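Local coordinates for protein putative branched-chain amino acid aminotransferase IlvE (Streptococcus mutans, PDB 4DQN) that probably catalyses the pyridoxal-phosphate-dependent transfer of the amino group between leucine, isoleucine or valine and 2-oxoglutarate, a step of branched-chain amino acid biosynthesis, at residues Tyr67-Lys70 against Val74-Phe77; Tyr322-Gly327 against Gly331-Pro336. All coordinates share one frame; numbering follows the deposited sequence.

Contact 1. Residues Tyr67-Lys70 against Val74-Phe77; sequences YRTK and VQLF
Tyr67 lays the CE1 corner of its ring against the CB of Phe77, with Tyr67 CE1 and Phe77 CB 3.6 Å apart. The two side chains meet obliquely. Next to this point, on the same edge of the Tyr67 ring, the carbonyl oxygen of Gln75 lies near Tyr67 CD1, in the ring plane. The Phe77 ring leads away from Tyr67, toward Ile328 of helix 316-329, and meets Trp339 with the planes about perpendicular.

The backbones of Tyr67 and Gln75 form an antiparallel hydrogen-bonded pair. Tyr67 N bonds Gln75 O at 2.8 Å, and Gln75 N returns a bond to Tyr67 O at 2.9 Å. Tyr67 O also receives a CA-H contact from Val74 CA at 3.2 Å.

Gln75 and Thr69 meet on the Tyr67 side of the sheet. With chi1 at 62°, Gln75 CG stands between its own N and carbonyl carbon, and the extended chain carries the amide to the methyl of Thr69. Thr69 CG2 and Gln75 OE1 are 3.4 Å apart. The amide has polar partners on both atoms, Lys342 for OE1 and the carbonyl of Gln329 for NE2, which should fix its rotation.

On the other face, Val74 CG2 sits over one face of the Arg68 guanidinium, offset toward its rim and 3.8 Å from Arg68 NH1. The bend at chi3 (-63°) turns this group, which hydrogen-bonds the carbonyls of Val118, Pro119 and Gly72. Arg68 and Val74 are the non-hydrogen-bonded pair next to the turn. The whole is the closing end of a beta hairpin, strands 59-68 and 74-77, within a seven-stranded antiparallel sheet.

Contact 2. Residues Tyr322-Gly327 against Gly331-Pro336; sequences YDELTG and GDVKAP
Val333 points its side chain at the last turns of helix 316-329. Its CB lies 3.7 Å from Gly327 C, so the branch point already rests on the helix backbone. From there the two methyls part. Val333 CG2 packs on Gly327 CA at 3.7 Å, where the glycine leaves room for it. Val333 CG1, anti to its backbone N (chi1 174°), reaches Glu324 OE2 at 3.6 Å, one helical turn earlier.

The carboxylate of Glu324 arrives there by a bend at chi2 (83°), and the two side chains cross at about a right angle. Glu324 OE2 also forms a salt bridge with Arg263, so the methyl lies against an already paired charge.

The backbone carries the polar part of the contact. Gly331 leaves the helix with positive phi in a Schellman motif, which turns the chain back along the helix end. Gly327 O, near that C-terminus, then accepts from two successive amides. Val333 N binds it at 3.1 Å from above the carbonyl plane, 75° out of it. The bond from Asp332 N to Gly327 O is shorter, 2.7 Å, but bent and weak. Asp332 keeps its carboxylate away from this oxygen: only its CB comes near, 3.9 Å from Gly327 O, while OD1 is hydrogen-bonded to the hydroxyl of Tyr121.

How the contacts relate
Contact 1 lies in the first part of the chain; contact 2 follows near the C-terminus. Their centres lie about 11 Å apart. Contact 1 is a hairpin of the antiparallel sheet; contact 2 is the end of helix 316-329 and the loop after it. That loop leads to strand 340-342, which pairs with strand 74-77 of contact 1 at the edge of the sheet. The two also touch directly: Phe77 CZ packs on Leu325 CD1 at 3.7 Å, and Thr69 CG2 lies 4.3 Å from Gly331 CA. The C-terminal helix and its exit are thereby packed against the hairpin, away from the predicted cofactor lysine.

Contact 1. Residues Tyr67-Lys70 against Val74-Phe77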
ATOM      1  N   TYR A  67     -26.500 -11.864  -7.853  1.00 26.80           N
ATOM      2  CA  TYR A  67     -26.875 -12.636  -9.027  1.00 28.38           C
ATOM      3  C   TYR A  67     -28.389 -12.649  -9.145  1.00 31.37           C
ATOM      4  O   TYR A  67     -29.074 -12.941  -8.165  1.00 29.21           O
ATOM      5  CB  TYR A  67     -26.389 -14.087  -8.859  1.00 28.47           C
ATOM      6  CG  TYR A  67     -24.893 -14.230  -8.648  1.00 25.92           C
ATOM      7  CD1 TYR A  67     -24.327 -14.081  -7.379  1.00 27.24           C
ATOM      8  CD2 TYR A  67     -24.050 -14.517  -9.713  1.00 27.66           C
ATOM      9  CE1 TYR A  67     -22.948 -14.203  -7.190  1.00 27.74           C
ATOM     10  CE2 TYR A  67     -22.679 -14.645  -9.533  1.00 27.52           C
ATOM     11  CZ  TYR A  67     -22.140 -14.488  -8.270  1.00 26.47           C
ATOM     12  OH  TYR A  67     -20.776 -14.622  -8.095  1.00 26.61           O
ATOM     13  N   ARG A  68     -28.925 -12.341 -10.323  1.00 31.54           N
ATOM     14  CA  ARG A  68     -30.366 -12.524 -10.530  1.00 32.23           C
ATOM     15  C   ARG A  68     -30.663 -13.968 -10.933  1.00 31.44           C
ATOM     16  O   ARG A  68     -29.972 -14.538 -11.783  1.00 31.84           O
ATOM     17  CB  ARG A  68     -30.914 -11.551 -11.579  1.00 30.94           C
ATOM     18  CG  ARG A  68     -32.434 -11.474 -11.574  1.00 31.96           C
ATOM     19  CD  ARG A  68     -32.960 -10.526 -12.634  1.00 32.54           C
ATOM     20  NE  ARG A  68     -32.533  -9.140 -12.408  1.00 33.93           N
ATOM     21  CZ  ARG A  68     -33.124  -8.307 -11.552  1.00 33.99           C
ATOM     22  NH1 ARG A  68     -34.158  -8.722 -10.829  1.00 35.40           N
ATOM     23  NH2 ARG A  68     -32.687  -7.057 -11.422  1.00 33.72           N
ATOM     24  N   THR A  69     -31.684 -14.558 -10.320  1.00 32.93           N
ATOM     25  CA  THR A  69     -32.037 -15.950 -10.587  1.00 32.62           C
ATOM     26  C   THR A  69     -33.163 -16.077 -11.619  1.00 35.30           C
ATOM     27  O   THR A  69     -33.708 -15.080 -12.088  1.00 31.00           O
ATOM     28  CB  THR A  69     -32.460 -16.683  -9.301  1.00 30.94           C
ATOM     29  OG1 THR A  69     -33.655 -16.083  -8.774  1.00 30.50           O
ATOM     30  CG2 THR A  69     -31.353 -16.619  -8.260  1.00 30.38           C
ATOM     31  N   LYS A  70     -33.514 -17.314 -11.949  1.00 32.87           N
ATOM     32  CA  LYS A  70     -34.479 -17.599 -13.002  1.00 35.58           C
ATOM     33  C   LYS A  70     -35.871 -17.003 -12.739  1.00 36.67           C
ATOM     34  O   LYS A  70     -36.584 -16.656 -13.687  1.00 39.47           O
ATOM     35  CB  LYS A  70     -34.559 -19.117 -13.206  1.00 36.95           C
ATOM     36  CG  LYS A  70     -35.050 -19.567 -14.574  1.00 46.36           C
ATOM     37  CD  LYS A  70     -34.878 -21.080 -14.731  1.00 47.87           C
ATOM     38  CE  LYS A  70     -35.508 -21.827 -13.562  1.00 46.24           C
ATOM     39  NZ  LYS A  70     -35.193 -23.297 -13.548  1.00 47.13           N
ATOM     40  N   VAL A  74     -32.978 -11.893  -6.532  1.00 32.11           N
ATOM     41  CA  VAL A  74     -31.541 -11.624  -6.537  1.00 30.28           C
ATOM     42  C   VAL A  74     -30.916 -12.205  -5.275  1.00 30.08           C
ATOM     43  O   VAL A  74     -31.537 -12.208  -4.211  1.00 29.47           O
ATOM     44  CB  VAL A  74     -31.272 -10.111  -6.619  1.00 31.50           C
ATOM     45  CG1 VAL A  74     -29.758  -9.822  -6.597  1.00 29.58           C
ATOM     46  CG2 VAL A  74     -31.894  -9.553  -7.887  1.00 31.48           C
ATOM     47  N   GLN A  75     -29.700 -12.721  -5.388  1.00 28.62           N
ATOM     48  CA  GLN A  75     -29.049 -13.317  -4.229  1.00 29.06           C
ATOM     49  C   GLN A  75     -27.551 -13.011  -4.179  1.00 28.81           C
ATOM     50  O   GLN A  75     -26.927 -12.727  -5.201  1.00 28.02           O
ATOM     51  CB  GLN A  75     -29.291 -14.833  -4.211  1.00 30.31           C
ATOM     52  CG  GLN A  75     -28.725 -15.568  -5.424  1.00 28.90           C
ATOM     53  CD  GLN A  75     -29.247 -16.988  -5.517  1.00 32.30           C
ATOM     54  OE1 GLN A  75     -30.359 -17.265  -5.088  1.00 30.73           O
ATOM     55  NE2 GLN A  75     -28.448 -17.895  -6.078  1.00 32.60           N
ATOM     56  N   LEU A  76     -26.993 -13.059  -2.973  1.00 27.74           N
ATOM     57  CA  LEU A  76     -25.555 -12.937  -2.768  1.00 29.61           C
ATOM     58  C   LEU A  76     -24.988 -14.331  -2.592  1.00 29.36           C
ATOM     59  O   LEU A  76     -25.723 -15.267  -2.248  1.00 31.12           O
ATOM     60  CB  LEU A  76     -25.268 -12.116  -1.509  1.00 25.89           C
ATOM     61  CG  LEU A  76     -25.673 -10.650  -1.586  1.00 28.14           C
ATOM     62  CD1 LEU A  76     -25.496  -9.991  -0.221  1.00 30.66           C
ATOM     63  CD2 LEU A  76     -24.849  -9.917  -2.657  1.00 26.61           C
ATOM     64  N   PHE A  77     -23.685 -14.467  -2.831  1.00 29.08           N
ATOM     65  CA  PHE A  77     -22.996 -15.749  -2.758  1.00 29.24           C
ATOM     66  C   PHE A  77     -21.884 -15.685  -1.708  1.00 29.82           C
ATOM     67  O   PHE A  77     -20.863 -15.008  -1.907  1.00 29.98           O
ATOM     68  CB  PHE A  77     -22.423 -16.094  -4.140  1.00 24.85           C
ATOM     69  CG  PHE A  77     -21.560 -17.329  -4.159  1.00 31.66           C
ATOM     70  CD1 PHE A  77     -22.134 -18.598  -4.174  1.00 28.75           C
ATOM     71  CD2 PHE A  77     -20.167 -17.223  -4.182  1.00 29.22           C
ATOM     72  CE1 PHE A  77     -21.335 -19.740  -4.197  1.00 32.05           C
ATOM     73  CE2 PHE A  77     -19.365 -18.354  -4.201  1.00 30.02           C
ATOM     74  CZ  PHE A  77     -19.949 -19.619  -4.211  1.00 31.31           C
TER

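Contact 2. Residues Tyr322-Gly327 against Gly331-Pro336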
ATOM      1  N   TYR A 322     -16.546 -24.966 -13.482  1.00 29.81           N
ATOM      2  CA  TYR A 322     -17.134 -23.674 -13.847  1.00 30.37           C
ATOM      3  C   TYR A 322     -18.656 -23.755 -13.912  1.00 30.07           C
ATOM      4  O   TYR A 322     -19.359 -22.916 -13.331  1.00 28.20           O
ATOM      5  CB  TYR A 322     -16.585 -23.195 -15.194  1.00 30.18           C
ATOM      6  CG  TYR A 322     -17.146 -21.856 -15.672  1.00 35.20           C
ATOM      7  CD1 TYR A 322     -16.531 -20.652 -15.318  1.00 33.84           C
ATOM      8  CD2 TYR A 322     -18.279 -21.797 -16.486  1.00 33.04           C
ATOM      9  CE1 TYR A 322     -17.038 -19.426 -15.762  1.00 35.15           C
ATOM     10  CE2 TYR A 322     -18.793 -20.582 -16.925  1.00 34.74           C
ATOM     11  CZ  TYR A 322     -18.165 -19.398 -16.561  1.00 38.02           C
ATOM     12  OH  TYR A 322     -18.667 -18.184 -16.997  1.00 35.85           O
ATOM     13  N   ASP A 323     -19.162 -24.757 -14.632  1.00 30.79           N
ATOM     14  CA  ASP A 323     -20.607 -24.957 -14.761  1.00 30.35           C
ATOM     15  C   ASP A 323     -21.281 -25.117 -13.397  1.00 30.19           C
ATOM     16  O   ASP A 323     -22.328 -24.512 -13.133  1.00 31.92           O
ATOM     17  CB  ASP A 323     -20.910 -26.171 -15.658  1.00 32.50           C
ATOM     18  CG  ASP A 323     -20.620 -25.897 -17.121  1.00 36.25           C
ATOM     19  OD1 ASP A 323     -20.408 -24.712 -17.469  1.00 34.98           O
ATOM     20  OD2 ASP A 323     -20.622 -26.853 -17.932  1.00 37.14           O
ATOM     21  N   GLU A 324     -20.667 -25.902 -12.518  1.00 27.97           N
ATOM     22  CA  GLU A 324     -21.246 -26.173 -11.201  1.00 28.51           C
ATOM     23  C   GLU A 324     -21.190 -24.955 -10.278  1.00 27.78           C
ATOM     24  O   GLU A 324     -22.156 -24.665  -9.571  1.00 27.13           O
ATOM     25  CB  GLU A 324     -20.550 -27.378 -10.551  1.00 29.70           C
ATOM     26  CG  GLU A 324     -21.209 -27.878  -9.266  1.00 32.07           C
ATOM     27  CD  GLU A 324     -22.381 -28.820  -9.515  1.00 31.41           C
ATOM     28  OE1 GLU A 324     -22.750 -29.057 -10.688  1.00 30.75           O
ATOM     29  OE2 GLU A 324     -22.941 -29.332  -8.523  1.00 29.74           O
ATOM     30  N   LEU A 325     -20.071 -24.239 -10.273  1.00 27.71           N
ATOM     31  CA  LEU A 325     -19.964 -23.056  -9.412  1.00 26.18           C
ATOM     32  C   LEU A 325     -20.918 -21.945  -9.845  1.00 24.56           C
ATOM     33  O   LEU A 325     -21.660 -21.410  -9.019  1.00 27.18           O
ATOM     34  CB  LEU A 325     -18.528 -22.522  -9.375  1.00 27.00           C
ATOM     35  CG  LEU A 325     -18.308 -21.219  -8.594  1.00 25.54           C
ATOM     36  CD1 LEU A 325     -18.602 -21.421  -7.115  1.00 27.42           C
ATOM     37  CD2 LEU A 325     -16.880 -20.683  -8.799  1.00 30.48           C
ATOM     38  N   THR A 326     -20.903 -21.602 -11.134  1.00 26.62           N
ATOM     39  CA  THR A 326     -21.784 -20.551 -11.639  1.00 29.12           C
ATOM     40  C   THR A 326     -23.255 -20.974 -11.540  1.00 28.60           C
ATOM     41  O   THR A 326     -24.127 -20.148 -11.248  1.00 28.46           O
ATOM     42  CB  THR A 326     -21.435 -20.124 -13.088  1.00 31.38           C
ATOM     43  OG1 THR A 326     -21.492 -21.259 -13.962  1.00 24.54           O
ATOM     44  CG2 THR A 326     -20.044 -19.522 -13.148  1.00 32.57           C
ATOM     45  N   GLY A 327     -23.536 -22.257 -11.750  1.00 29.03           N
ATOM     46  CA  GLY A 327     -24.900 -22.749 -11.585  1.00 27.92           C
ATOM     47  C   GLY A 327     -25.421 -22.469 -10.184  1.00 27.14           C
ATOM     48  O   GLY A 327     -26.557 -22.024  -9.994  1.00 28.80           O
ATOM     49  N   GLY A 331     -28.244 -19.768  -9.113  1.00 26.70           N
ATOM     50  CA  GLY A 331     -29.412 -20.422  -8.543  1.00 31.48           C
ATOM     51  C   GLY A 331     -29.957 -21.592  -9.346  1.00 30.60           C
ATOM     52  O   GLY A 331     -31.014 -22.111  -9.021  1.00 32.66           O
ATOM     53  N   ASP A 332     -29.246 -21.999 -10.395  1.00 29.48           N
ATOM     54  CA  ASP A 332     -29.705 -23.087 -11.259  1.00 32.72           C
ATOM     55  C   ASP A 332     -29.267 -24.459 -10.759  1.00 36.01           C
ATOM     56  O   ASP A 332     -29.731 -25.477 -11.276  1.00 34.62           O
ATOM     57  CB  ASP A 332     -29.188 -22.903 -12.688  1.00 32.62           C
ATOM     58  CG  ASP A 332     -29.756 -21.671 -13.365  1.00 34.17           C
ATOM     59  OD1 ASP A 332     -30.938 -21.337 -13.129  1.00 34.69           O
ATOM     60  OD2 ASP A 332     -29.012 -21.037 -14.138  1.00 36.55           O
ATOM     61  N   VAL A 333     -28.365 -24.486  -9.776  1.00 31.22           N
ATOM     62  CA  VAL A 333     -27.869 -25.739  -9.194  1.00 30.45           C
ATOM     63  C   VAL A 333     -28.026 -25.685  -7.672  1.00 31.04           C
ATOM     64  O   VAL A 333     -27.780 -24.640  -7.074  1.00 29.20           O
ATOM     65  CB  VAL A 333     -26.377 -25.991  -9.579  1.00 30.14           C
ATOM     66  CG1 VAL A 333     -25.811 -27.203  -8.854  1.00 27.74           C
ATOM     67  CG2 VAL A 333     -26.235 -26.186 -11.078  1.00 32.49           C
ATOM     68  N   LYS A 334     -28.451 -26.785  -7.038  1.00 30.86           N
ATOM     69  CA  LYS A 334     -28.631 -26.786  -5.577  1.00 30.72           C
ATOM     70  C   LYS A 334     -27.342 -26.397  -4.858  1.00 31.64           C
ATOM     71  O   LYS A 334     -26.263 -26.922  -5.167  1.00 29.54           O
ATOM     72  CB  LYS A 334     -29.076 -28.152  -5.058  1.00 32.00           C
ATOM     73  CG  LYS A 334     -29.634 -28.097  -3.631  1.00 34.09           C
ATOM     74  CD  LYS A 334     -29.512 -29.446  -2.923  1.00 37.21           C
ATOM     75  CE  LYS A 334     -30.570 -29.631  -1.847  1.00 36.96           C
ATOM     76  NZ  LYS A 334     -30.809 -28.439  -0.991  1.00 41.20           N
ATOM     77  N   ALA A 335     -27.459 -25.497  -3.884  1.00 30.96           N
ATOM     78  CA  ALA A 335     -26.283 -24.949  -3.201  1.00 30.16           C
ATOM     79  C   ALA A 335     -25.884 -25.766  -1.998  1.00 30.04           C
ATOM     80  O   ALA A 335     -26.726 -26.434  -1.391  1.00 32.35           O
ATOM     81  CB  ALA A 335     -26.564 -23.531  -2.752  1.00 30.97           C
ATOM     82  N   PRO A 336     -24.598 -25.700  -1.619  1.00 30.55           N
ATOM     83  CA  PRO A 336     -24.266 -26.242  -0.302  1.00 31.29           C
ATOM     84  C   PRO A 336     -25.006 -25.441   0.763  1.00 31.65           C
ATOM     85  O   PRO A 336     -25.391 -24.293   0.500  1.00 29.49           O
ATOM     86  CB  PRO A 336     -22.751 -25.994  -0.191  1.00 30.53           C
ATOM     87  CG  PRO A 336     -22.270 -25.961  -1.618  1.00 29.72           C
ATOM     88  CD  PRO A 336     -23.398 -25.291  -2.379  1.00 29.96           C
TER